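Side-chain contacts in Glyco_hydro_cc domain-containing protein (Trichoderma gamsii, PDB 6UBD), which probably binds beta-1,3-glucan oligosaccharides, as a fungal member of glycoside hydrolase family 128, a family whose enzymes cleave such glucans: residues F104-C109 and S171-K176; S153-F158 and N191-P196; L197-F202 and D229-N234; Y240-G245 and S250-V255. All blocks are in the same frame, centred on the assembly; numbering follows the deposited sequence.

Contact 1 of 4, residues F104-C109 and S171-K176; sequences FNEPDC and SIHIFK
Glu106 and His173 meet through a single direct hydrogen bond, in which the ring ND1-H of His173 points at the carboxylate OE2 of Glu106 across 2.7 Å. The acceptor lies almost exactly in the imidazole plane, but the donor reaches OE2 on its anti side and somewhat out of the carboxylate plane; the two flat groups are turned 64° apart. Glu106 places OE2 there with CG beside its own backbone N (chi1 -62°). Glutamate's extra methylene and extended chain let the carboxylate span the gap from loop to strand, where Glu106 CA and His173 CA are 8.8 Å apart. Its other oxygen, OE1, is bonded to Ser115 OG.

A water makes the second polar link. It donates to Asn105 OD1 at 2.8 Å and lies 2.7 Å from His173 NE2, at the ring edge, joining the amide to the nitrogen that Glu106 does not use.

The remaining touches are van der Waals. Asn105 OD1 approaches His173 CE1 at 3.3 Å in the ring plane, the amide and imidazole planes being 52° apart. Phe175 turns its edge to the same carboxylate, with CE2 3.9 Å from Glu106 OE2. Glu201 of the neighbouring strand touches Asn105, His173 and Phe175. An Asn-Glu pair just after a barrel strand is consistent with the active-site cleft of clan GH-A glycoside hydrolases.

Histidine fits here because its two nitrogens can engage different partners at once. With ND1 tied to Glu106 and NE2 to the water, the imidazole is fixed against a flip, and its in-plane N-H in turn steadies the Glu106 carboxylate.

Contact 2 of 4, residues S153-F158 and N191-P196; sequences SWLKQF and NTYQKP
Leu155, in the first turn of helix 154-159, lays its CD2 methyl over one face of the Tyr193 ring. The methyl stands 4.2 Å from the ring centroid and displaced toward the rim, a CH-pi contact that suits a branched aliphatic chain beside a flat aromatic one. Leucine brings this branch across with CG anti to the backbone N (chi1 -168°). The opposite face of the tyrosine is covered from within its own helix by Thr192 CG2, so the ring is held between two methyl groups.

At Lys156 the tyrosine runs its hydroxyl right up to the backbone. Lys156 N and Tyr193 OH are 2.9 Å apart, but the angle is too poor for a hydrogen bond. Glu152, just ahead of the helix, resolves this crowding: its OE1 accepts from Lys156 N, while its OE2 is bonded to Tyr193 OH.

The lysine's long chain, bent at chi3, runs on at the surface. Its CE touches Thr192 CG2 at 4.0 Å, and its NZ donates to a water at 2.7 Å. That water donates in turn to Thr192 OG1 at 2.9 Å, a hydroxyl also bonded to Tyr188 O within its own helix.

Here the beginning of one helix meets the end of the next, with apolar contact on the inner side and solvated polar groups outside, as between successive helices in the outer layer of a beta/alpha barrel.

Contact 3 of 4, residues L197-F202 and D229-N234; sequences LWVTEF and DLFEAN
Phe231, from the last turn of helix 217-233, drives its ring between Val199 and Phe202 of strand 197-202. Its CG lies beside the backbone N and opposite the carbonyl carbon (chi1 -70°), which carries the ring outward from the helix to the sheet. The far end of the ring does the touching: CE2 meets one partner, CZ and CE1 the other.

Phe202 takes the less common rotamer in which CG sits between the backbone N and the carbonyl carbon (chi1 73°), and so presents a ring face to the helix. Phe231 CE2 comes down on that face near its rim, 3.8 Å from Phe202 CD2. With centroids 5.6 Å apart and planes at 68°, the pair is T-shaped, setting hydrogens of one ring edge against the pi cloud of the other.

Val199 brings both methyls to the far end of the Phe231 ring, CG1 and CG2 each 3.9 Å from Phe231 CZ. A beta-branched residue suits a strand and offers the helix a broad, low surface. Val199 and Phe202 can both point to the helix, although three apart, because Thr200 departs from extended backbone angles and breaks the simple alternation.

The cluster lies buried between the sheet and its outer helices. Tyr240 of the adjacent strand 237-243 packs on all three residues, while on the flank helix 179-193 touches Leu230, Asn234 and Leu197.

Contact 4 of 4, residues Y240-G245 and S250-V255; sequences YAYTDG and SVWPPV
Tyr242 and Trp252 both hold CG anti to the backbone N (chi1 -172° and -176°), and from opposite directions their side chains slide over one another. The result is an offset stack: the phenol and the six-membered ring of the indole have centroids 4.2 Å apart and planes at 16°. Trp252 CZ2 lies over the centre of the phenol, 3.3 Å from Tyr242 CZ.

Each ring also carries a polar group that bonds to the other segment. Tyr242 OH donates to Trp252 O at 2.7 Å, in the carbonyl plane, and Trp252 NE1 donates to Thr243 O at 2.9 Å, close to the C=O axis. Tyrosine and tryptophan thus combine stacking with satisfaction of buried carbonyls.

Pro254 adds a rigid apolar ring, its CB 3.9 Å from Tyr242 CE1 and its CD 3.8 Å from Asp244 CB. Asp244 sends its carboxylate to Thr41 OG1. Behind it, Thr243 OG1 accepts from Gly245 N at 3.1 Å, an ST turn that steers the chain off the strand.

This is a loop folded back on the C-terminal end of a barrel strand, the rim where beta/alpha-barrel glycoside hydrolases carry their sugar-binding clefts.

How the contacts relate
Contacts 1, 3 and 4 reach one sheet, on strands 170-176, 197-206 and 237-243, while contact 2 joins two helices outside it. Contacts 1 and 2 touch where Pro107 CG meets Trp154 CE2 at 3.6 Å, and contact 3 is joined to contact 1 by the pairing of strands 170-176 and 197-206. Glu201 faces contact 1 from that second strand: its OE2 lies 4.9 Å from Glu106 OE2, a spacing consistent with the paired carboxylates of retaining clan GH-A enzymes. Contacts 3 and 4 rest on neighbouring strands and are linked by a probable hydrogen bond, Glu232 OE2 to Tyr240 OH at 2.6 Å. Contacts 2 and 4 do not touch, their centres about 26 Å apart.

Contact 1 of 4, residues F104-C109 and S171-K176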
# COMPACT_ATOMS: atom_id res chain seq x y z
N PHE A 104 8.42 -5.52 -2.08
CA PHE A 104 7.87 -5.90 -3.39
C PHE A 104 6.32 -5.86 -3.40
O PHE A 104 5.68 -6.25 -2.41
CB PHE A 104 8.38 -7.26 -3.84
CG PHE A 104 9.84 -7.47 -3.49
CD1 PHE A 104 10.86 -6.70 -4.07
CD2 PHE A 104 10.20 -8.36 -2.49
CE1 PHE A 104 12.19 -6.82 -3.67
CE2 PHE A 104 11.53 -8.46 -2.08
CZ PHE A 104 12.50 -7.70 -2.65
N ASN A 105 5.82 -5.53 -4.61
CA ASN A 105 4.34 -5.50 -4.81
C ASN A 105 3.83 -6.86 -5.32
O ASN A 105 3.98 -7.12 -6.51
CB ASN A 105 4.01 -4.32 -5.72
CG ASN A 105 2.51 -4.10 -5.88
OD1 ASN A 105 1.93 -3.53 -4.93
ND2 ASN A 105 1.90 -4.68 -6.90
N GLU A 106 3.24 -7.66 -4.43
CA GLU A 106 2.55 -8.92 -4.85
C GLU A 106 3.53 -9.87 -5.56
O GLU A 106 3.28 -10.34 -6.66
CB GLU A 106 1.32 -8.58 -5.72
CG GLU A 106 0.26 -7.73 -4.93
CD GLU A 106 -1.03 -7.51 -5.68
OE1 GLU A 106 -1.06 -7.77 -6.91
OE2 GLU A 106 -2.01 -7.01 -5.03
N PRO A 107 4.64 -10.28 -4.89
CA PRO A 107 5.57 -11.27 -5.47
C PRO A 107 4.87 -12.62 -5.70
O PRO A 107 5.41 -13.43 -6.49
CB PRO A 107 6.70 -11.30 -4.45
CG PRO A 107 6.02 -11.03 -3.12
CD PRO A 107 5.00 -9.95 -3.49
N ASP A 108 3.77 -12.91 -4.98
CA ASP A 108 2.96 -14.14 -5.07
C ASP A 108 1.91 -14.11 -6.19
O ASP A 108 1.16 -15.10 -6.27
CB ASP A 108 2.34 -14.46 -3.69
CG ASP A 108 1.50 -13.35 -3.06
OD1 ASP A 108 1.68 -12.16 -3.44
OD2 ASP A 108 0.67 -13.73 -2.18
N CYS A 109 1.93 -13.13 -7.06
CA CYS A 109 1.02 -13.10 -8.24
C CYS A 109 1.85 -12.80 -9.52
O CYS A 109 3.01 -12.34 -9.45
CB CYS A 109 -0.10 -12.09 -8.09
SG CYS A 109 -1.61 -12.67 -7.27
N SER A 171 3.18 -4.58 5.31
CA SER A 171 2.32 -4.01 4.22
C SER A 171 1.33 -5.07 3.81
O SER A 171 1.72 -6.22 3.50
CB SER A 171 3.20 -3.67 3.01
OG SER A 171 4.25 -2.79 3.33
N ILE A 172 0.03 -4.70 3.76
CA ILE A 172 -1.08 -5.60 3.35
C ILE A 172 -1.97 -4.96 2.28
O ILE A 172 -2.10 -3.73 2.24
CB ILE A 172 -1.85 -6.14 4.59
CG1 ILE A 172 -2.77 -5.10 5.23
CG2 ILE A 172 -0.82 -6.73 5.59
CD1 ILE A 172 -3.64 -5.70 6.37
N HIS A 173 -2.53 -5.82 1.46
CA HIS A 173 -3.53 -5.42 0.44
C HIS A 173 -4.87 -6.02 0.86
O HIS A 173 -4.95 -7.22 1.10
CB HIS A 173 -3.13 -5.96 -0.95
CG HIS A 173 -2.00 -5.18 -1.57
ND1 HIS A 173 -1.57 -5.43 -2.88
CD2 HIS A 173 -1.30 -4.12 -1.10
CE1 HIS A 173 -0.61 -4.53 -3.15
NE2 HIS A 173 -0.43 -3.72 -2.11
N ILE A 174 -5.94 -5.19 0.96
CA ILE A 174 -7.30 -5.69 1.34
C ILE A 174 -8.29 -5.49 0.17
O ILE A 174 -8.61 -4.33 -0.18
CB ILE A 174 -7.73 -4.97 2.62
CG1 ILE A 174 -6.81 -5.28 3.80
CG2 ILE A 174 -9.18 -5.43 2.95
CD1 ILE A 174 -7.19 -4.70 5.16
N PHE A 175 -8.64 -6.59 -0.43
CA PHE A 175 -9.61 -6.66 -1.56
C PHE A 175 -10.68 -7.62 -1.07
O PHE A 175 -10.57 -8.83 -1.20
CB PHE A 175 -8.95 -7.09 -2.85
CG PHE A 175 -7.83 -6.19 -3.30
CD1 PHE A 175 -8.07 -4.86 -3.60
CD2 PHE A 175 -6.56 -6.70 -3.50
CE1 PHE A 175 -7.06 -4.05 -4.05
CE2 PHE A 175 -5.52 -5.87 -3.91
CZ PHE A 175 -5.76 -4.52 -4.16
N LYS A 176 -11.78 -7.05 -0.50
CA LYS A 176 -12.86 -7.82 0.18
C LYS A 176 -14.19 -7.06 -0.02
O LYS A 176 -14.17 -5.86 -0.36
CB LYS A 176 -12.60 -7.97 1.69
CG LYS A 176 -11.34 -8.76 2.07
CD LYS A 176 -11.48 -10.27 1.74
CE LYS A 176 -10.25 -11.09 2.06
NZ LYS A 176 -10.45 -12.50 1.70
O HOH W 1 1.48 -1.84 -2.72

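Contact 2 of 4, residues S153-F158 and N191-P196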
# COMPACT_ATOMS: atom_id res chain seq x y z
N SER A 153 1.26 -17.74 1.79
CA SER A 153 2.41 -18.55 2.26
C SER A 153 3.75 -17.89 1.90
O SER A 153 4.77 -18.32 2.49
CB SER A 153 2.31 -19.97 1.81
OG SER A 153 2.38 -20.02 0.38
N TRP A 154 3.85 -16.98 0.96
CA TRP A 154 5.17 -16.43 0.53
C TRP A 154 5.83 -15.66 1.69
O TRP A 154 7.05 -15.82 1.88
CB TRP A 154 4.90 -15.57 -0.76
CG TRP A 154 6.11 -15.06 -1.49
CD1 TRP A 154 6.50 -15.51 -2.73
CD2 TRP A 154 7.01 -13.99 -1.15
NE1 TRP A 154 7.61 -14.81 -3.17
CE2 TRP A 154 7.93 -13.89 -2.22
CE3 TRP A 154 7.17 -13.08 -0.08
CZ2 TRP A 154 9.00 -13.00 -2.22
CZ3 TRP A 154 8.22 -12.19 -0.07
CH2 TRP A 154 9.12 -12.14 -1.15
N LEU A 155 5.08 -14.73 2.33
CA LEU A 155 5.69 -13.88 3.36
C LEU A 155 6.07 -14.78 4.56
O LEU A 155 7.07 -14.48 5.22
CB LEU A 155 4.71 -12.77 3.75
CG LEU A 155 5.35 -11.65 4.61
CD1 LEU A 155 6.45 -10.91 3.84
CD2 LEU A 155 4.31 -10.67 5.07
N LYS A 156 5.34 -15.82 4.81
CA LYS A 156 5.68 -16.70 5.96
C LYS A 156 7.05 -17.36 5.75
O LYS A 156 7.86 -17.41 6.71
CB LYS A 156 4.54 -17.73 6.15
CG LYS A 156 4.75 -18.58 7.38
CD LYS A 156 3.56 -19.36 7.75
CE LYS A 156 2.51 -18.42 8.27
NZ LYS A 156 1.26 -19.14 8.61
N GLN A 157 7.30 -17.77 4.51
CA GLN A 157 8.59 -18.38 4.14
C GLN A 157 9.68 -17.29 4.13
O GLN A 157 10.80 -17.53 4.68
CB GLN A 157 8.39 -19.11 2.82
CG GLN A 157 9.65 -19.88 2.39
CD GLN A 157 9.91 -21.08 3.29
OE1 GLN A 157 8.99 -21.71 3.81
NE2 GLN A 157 11.17 -21.44 3.46
N PHE A 158 9.41 -16.11 3.56
CA PHE A 158 10.40 -15.01 3.48
C PHE A 158 10.83 -14.65 4.90
O PHE A 158 12.02 -14.40 5.15
CB PHE A 158 9.71 -13.84 2.76
CG PHE A 158 10.54 -12.59 2.59
CD1 PHE A 158 11.53 -12.49 1.63
CD2 PHE A 158 10.32 -11.47 3.38
CE1 PHE A 158 12.26 -11.33 1.46
CE2 PHE A 158 11.03 -10.29 3.20
CZ PHE A 158 12.04 -10.23 2.25
N ASN A 191 -1.70 -11.30 14.14
CA ASN A 191 -1.42 -12.53 14.90
C ASN A 191 -0.15 -13.23 14.41
O ASN A 191 0.66 -13.74 15.25
CB ASN A 191 -2.60 -13.51 14.87
CG ASN A 191 -3.81 -13.10 15.66
OD1 ASN A 191 -4.90 -13.56 15.34
ND2 ASN A 191 -3.61 -12.32 16.70
N THR A 192 0.06 -13.23 13.08
CA THR A 192 1.19 -13.97 12.46
C THR A 192 2.53 -13.20 12.61
O THR A 192 3.56 -13.82 12.93
CB THR A 192 0.87 -14.30 11.00
OG1 THR A 192 -0.35 -15.06 10.93
CG2 THR A 192 2.00 -15.12 10.41
N TYR A 193 2.54 -11.87 12.40
CA TYR A 193 3.80 -11.09 12.33
C TYR A 193 4.00 -10.15 13.51
O TYR A 193 5.13 -9.69 13.72
CB TYR A 193 3.98 -10.46 10.95
CG TYR A 193 3.94 -11.47 9.83
CD1 TYR A 193 5.07 -12.25 9.53
CD2 TYR A 193 2.80 -11.67 9.05
CE1 TYR A 193 5.02 -13.24 8.56
CE2 TYR A 193 2.75 -12.65 8.06
CZ TYR A 193 3.88 -13.44 7.82
OH TYR A 193 3.87 -14.42 6.89
N GLN A 194 2.93 -9.76 14.21
CA GLN A 194 3.13 -9.08 15.53
C GLN A 194 3.80 -7.70 15.37
O GLN A 194 4.46 -7.24 16.32
CB GLN A 194 3.86 -10.03 16.50
CG GLN A 194 3.01 -11.26 16.80
CD GLN A 194 2.08 -11.12 17.99
OE1 GLN A 194 2.49 -10.76 19.11
NE2 GLN A 194 0.80 -11.33 17.77
N LYS A 195 3.62 -7.06 14.21
CA LYS A 195 4.12 -5.72 13.90
C LYS A 195 2.95 -4.84 13.44
O LYS A 195 1.96 -5.32 12.88
CB LYS A 195 5.23 -5.78 12.85
CG LYS A 195 6.49 -6.50 13.35
CD LYS A 195 7.59 -6.72 12.31
CE LYS A 195 8.85 -7.35 12.87
NZ LYS A 195 9.88 -7.66 11.81
N PRO A 196 3.11 -3.50 13.58
CA PRO A 196 2.06 -2.61 13.05
C PRO A 196 1.81 -2.82 11.55
O PRO A 196 2.76 -3.19 10.78
CB PRO A 196 2.63 -1.21 13.33
CG PRO A 196 3.58 -1.42 14.48
CD PRO A 196 4.19 -2.75 14.24
O HOH W 2 -0.10 -17.91 10.60

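Contact 3 of 4, residues L197-F202 and D229-N234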
# COMPACT_ATOMS: atom_id res chain seq x y z
N LEU A 197 0.57 -2.59 11.12
CA LEU A 197 0.14 -2.80 9.74
C LEU A 197 0.02 -1.49 8.97
O LEU A 197 -0.55 -0.48 9.51
CB LEU A 197 -1.23 -3.49 9.76
CG LEU A 197 -1.39 -4.75 10.62
CD1 LEU A 197 -2.84 -5.23 10.61
CD2 LEU A 197 -0.37 -5.89 10.21
N TRP A 198 0.39 -1.50 7.70
CA TRP A 198 -0.04 -0.49 6.70
C TRP A 198 -0.85 -1.18 5.64
O TRP A 198 -0.41 -2.21 5.05
CB TRP A 198 1.14 0.19 6.01
CG TRP A 198 1.94 1.20 6.79
CD1 TRP A 198 2.08 1.29 8.14
CD2 TRP A 198 2.71 2.27 6.21
NE1 TRP A 198 2.91 2.36 8.46
CE2 TRP A 198 3.30 2.97 7.29
CE3 TRP A 198 2.90 2.71 4.91
CZ2 TRP A 198 4.11 4.07 7.08
CZ3 TRP A 198 3.70 3.83 4.71
CH2 TRP A 198 4.28 4.49 5.79
N VAL A 199 -2.08 -0.66 5.38
CA VAL A 199 -2.92 -1.16 4.27
C VAL A 199 -2.56 -0.36 3.03
O VAL A 199 -3.03 0.77 2.85
CB VAL A 199 -4.42 -1.04 4.61
CG1 VAL A 199 -5.30 -1.65 3.50
CG2 VAL A 199 -4.74 -1.75 5.91
N THR A 200 -1.64 -0.88 2.23
CA THR A 200 -0.98 -0.07 1.18
C THR A 200 -1.80 -0.02 -0.13
O THR A 200 -1.50 0.82 -1.00
CB THR A 200 0.46 -0.53 1.00
OG1 THR A 200 0.43 -1.91 0.56
CG2 THR A 200 1.32 -0.34 2.26
N GLU A 201 -2.77 -0.92 -0.25
CA GLU A 201 -3.86 -0.80 -1.27
C GLU A 201 -5.11 -1.41 -0.65
O GLU A 201 -5.04 -2.44 -0.01
CB GLU A 201 -3.64 -1.57 -2.57
CG GLU A 201 -2.47 -1.06 -3.44
CD GLU A 201 -2.34 -1.90 -4.69
OE1 GLU A 201 -3.38 -2.24 -5.27
OE2 GLU A 201 -1.23 -2.21 -5.12
N PHE A 202 -6.29 -0.79 -0.87
CA PHE A 202 -7.62 -1.42 -0.57
C PHE A 202 -8.64 -1.00 -1.63
O PHE A 202 -8.55 0.07 -2.25
CB PHE A 202 -8.08 -1.16 0.88
CG PHE A 202 -8.53 0.29 1.12
CD1 PHE A 202 -9.82 0.72 0.76
CD2 PHE A 202 -7.70 1.19 1.75
CE1 PHE A 202 -10.19 2.04 0.97
CE2 PHE A 202 -8.07 2.53 1.93
CZ PHE A 202 -9.32 2.94 1.55
N ASP A 229 -13.74 4.05 9.14
CA ASP A 229 -14.00 4.05 10.59
C ASP A 229 -13.25 2.88 11.26
O ASP A 229 -12.75 3.04 12.39
CB ASP A 229 -15.51 3.99 10.87
CG ASP A 229 -16.31 5.25 10.55
OD1 ASP A 229 -15.66 6.34 10.46
OD2 ASP A 229 -17.59 5.15 10.44
N LEU A 230 -13.33 1.71 10.65
CA LEU A 230 -12.69 0.49 11.23
C LEU A 230 -11.17 0.73 11.35
O LEU A 230 -10.60 0.48 12.43
CB LEU A 230 -13.03 -0.72 10.38
CG LEU A 230 -12.58 -2.14 10.88
CD1 LEU A 230 -13.39 -3.19 10.10
CD2 LEU A 230 -11.12 -2.42 10.74
N PHE A 231 -10.56 1.21 10.27
CA PHE A 231 -9.08 1.44 10.29
C PHE A 231 -8.73 2.48 11.37
O PHE A 231 -7.74 2.30 12.09
CB PHE A 231 -8.60 1.95 8.91
CG PHE A 231 -8.62 0.94 7.78
CD1 PHE A 231 -8.55 -0.44 7.97
CD2 PHE A 231 -8.68 1.38 6.46
CE1 PHE A 231 -8.54 -1.32 6.89
CE2 PHE A 231 -8.62 0.50 5.38
CZ PHE A 231 -8.49 -0.87 5.62
N GLU A 232 -9.45 3.62 11.44
CA GLU A 232 -9.10 4.70 12.42
C GLU A 232 -9.20 4.17 13.88
O GLU A 232 -8.34 4.52 14.71
CB GLU A 232 -9.92 5.97 12.17
CG GLU A 232 -9.55 6.70 10.88
CD GLU A 232 -8.22 7.45 10.94
OE1 GLU A 232 -7.61 7.58 12.05
OE2 GLU A 232 -7.76 7.90 9.80
N ALA A 233 -10.17 3.30 14.17
CA ALA A 233 -10.35 2.76 15.53
C ALA A 233 -9.36 1.61 15.84
O ALA A 233 -9.14 1.39 17.01
CB ALA A 233 -11.79 2.34 15.68
N ASN A 234 -8.82 0.94 14.83
CA ASN A 234 -8.02 -0.28 15.08
C ASN A 234 -6.58 0.13 15.53
O ASN A 234 -5.85 0.83 14.76
CB ASN A 234 -7.97 -1.18 13.85
CG ASN A 234 -7.25 -2.48 14.15
OD1 ASN A 234 -6.03 -2.53 14.21
ND2 ASN A 234 -8.03 -3.53 14.33

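Contact 4 of 4, residues Y240-G245 and S250-V255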
# COMPACT_ATOMS: atom_id res chain seq x y z
N TYR A 240 -3.28 3.71 5.92
CA TYR A 240 -4.10 3.05 4.88
C TYR A 240 -4.10 3.90 3.61
O TYR A 240 -3.94 5.14 3.70
CB TYR A 240 -5.52 2.75 5.38
CG TYR A 240 -6.30 3.93 5.91
CD1 TYR A 240 -6.96 4.82 5.03
CD2 TYR A 240 -6.38 4.16 7.27
CE1 TYR A 240 -7.67 5.94 5.52
CE2 TYR A 240 -7.11 5.26 7.77
CZ TYR A 240 -7.74 6.15 6.89
OH TYR A 240 -8.45 7.27 7.36
N ALA A 241 -4.38 3.31 2.47
CA ALA A 241 -4.31 4.01 1.18
C ALA A 241 -5.30 3.43 0.15
O ALA A 241 -5.24 2.26 -0.23
CB ALA A 241 -2.90 3.97 0.62
N TYR A 242 -6.24 4.29 -0.31
CA TYR A 242 -7.21 3.99 -1.40
C TYR A 242 -6.45 3.85 -2.74
O TYR A 242 -5.75 4.81 -3.06
CB TYR A 242 -8.23 5.15 -1.43
CG TYR A 242 -9.45 5.02 -2.32
CD1 TYR A 242 -9.32 4.85 -3.69
CD2 TYR A 242 -10.74 5.11 -1.79
CE1 TYR A 242 -10.44 4.75 -4.51
CE2 TYR A 242 -11.86 5.07 -2.60
CZ TYR A 242 -11.72 4.91 -3.96
OH TYR A 242 -12.90 4.83 -4.72
N THR A 243 -6.60 2.74 -3.46
CA THR A 243 -5.90 2.53 -4.75
C THR A 243 -6.72 3.04 -5.94
O THR A 243 -7.96 2.83 -6.00
CB THR A 243 -5.49 1.07 -4.90
OG1 THR A 243 -4.68 1.05 -6.10
CG2 THR A 243 -6.61 0.07 -5.01
N ASP A 244 -6.06 3.56 -6.95
CA ASP A 244 -6.65 3.89 -8.24
C ASP A 244 -6.13 2.96 -9.35
O ASP A 244 -6.25 3.29 -10.54
CB ASP A 244 -6.46 5.35 -8.57
CG ASP A 244 -5.03 5.80 -8.80
OD1 ASP A 244 -4.12 4.96 -8.85
OD2 ASP A 244 -4.85 7.02 -8.91
N GLY A 245 -5.47 1.83 -9.01
CA GLY A 245 -4.95 0.91 -10.03
C GLY A 245 -6.04 0.37 -10.94
O GLY A 245 -7.23 0.34 -10.63
N SER A 250 -15.43 0.07 -13.37
CA SER A 250 -15.70 1.47 -13.75
C SER A 250 -16.22 2.32 -12.57
O SER A 250 -16.25 3.56 -12.70
CB SER A 250 -16.66 1.52 -14.90
OG SER A 250 -17.95 1.13 -14.48
N VAL A 251 -16.62 1.68 -11.46
CA VAL A 251 -17.28 2.39 -10.34
C VAL A 251 -16.26 2.76 -9.22
O VAL A 251 -16.33 3.92 -8.72
CB VAL A 251 -18.46 1.55 -9.82
CG1 VAL A 251 -19.25 2.34 -8.79
CG2 VAL A 251 -19.39 1.14 -10.98
N TRP A 252 -15.33 1.87 -8.90
CA TRP A 252 -14.29 2.16 -7.88
C TRP A 252 -13.40 3.35 -8.24
O TRP A 252 -12.97 4.07 -7.31
CB TRP A 252 -13.46 0.85 -7.65
CG TRP A 252 -12.45 1.04 -6.58
CD1 TRP A 252 -11.11 1.33 -6.74
CD2 TRP A 252 -12.68 1.12 -5.17
NE1 TRP A 252 -10.55 1.60 -5.54
CE2 TRP A 252 -11.48 1.53 -4.54
CE3 TRP A 252 -13.82 0.95 -4.36
CZ2 TRP A 252 -11.39 1.71 -3.17
CZ3 TRP A 252 -13.74 1.14 -3.01
CH2 TRP A 252 -12.53 1.54 -2.40
N PRO A 253 -13.04 3.60 -9.51
CA PRO A 253 -12.07 4.69 -9.78
C PRO A 253 -12.48 6.00 -9.10
O PRO A 253 -13.66 6.40 -9.20
CB PRO A 253 -12.06 4.86 -11.31
CG PRO A 253 -12.31 3.47 -11.75
CD PRO A 253 -13.33 2.88 -10.77
N PRO A 254 -11.54 6.71 -8.41
CA PRO A 254 -11.95 7.90 -7.63
C PRO A 254 -12.12 9.16 -8.49
O PRO A 254 -12.53 10.18 -7.87
CB PRO A 254 -10.80 8.01 -6.63
CG PRO A 254 -9.61 7.46 -7.39
CD PRO A 254 -10.16 6.28 -8.17
N VAL A 255 -11.85 9.12 -9.79
CA VAL A 255 -12.00 10.29 -10.71
C VAL A 255 -12.84 9.83 -11.91
O VAL A 255 -12.64 8.75 -12.45
CB VAL A 255 -10.62 10.81 -11.19
CG1 VAL A 255 -10.81 12.06 -12.07
CG2 VAL A 255 -9.71 11.16 -10.05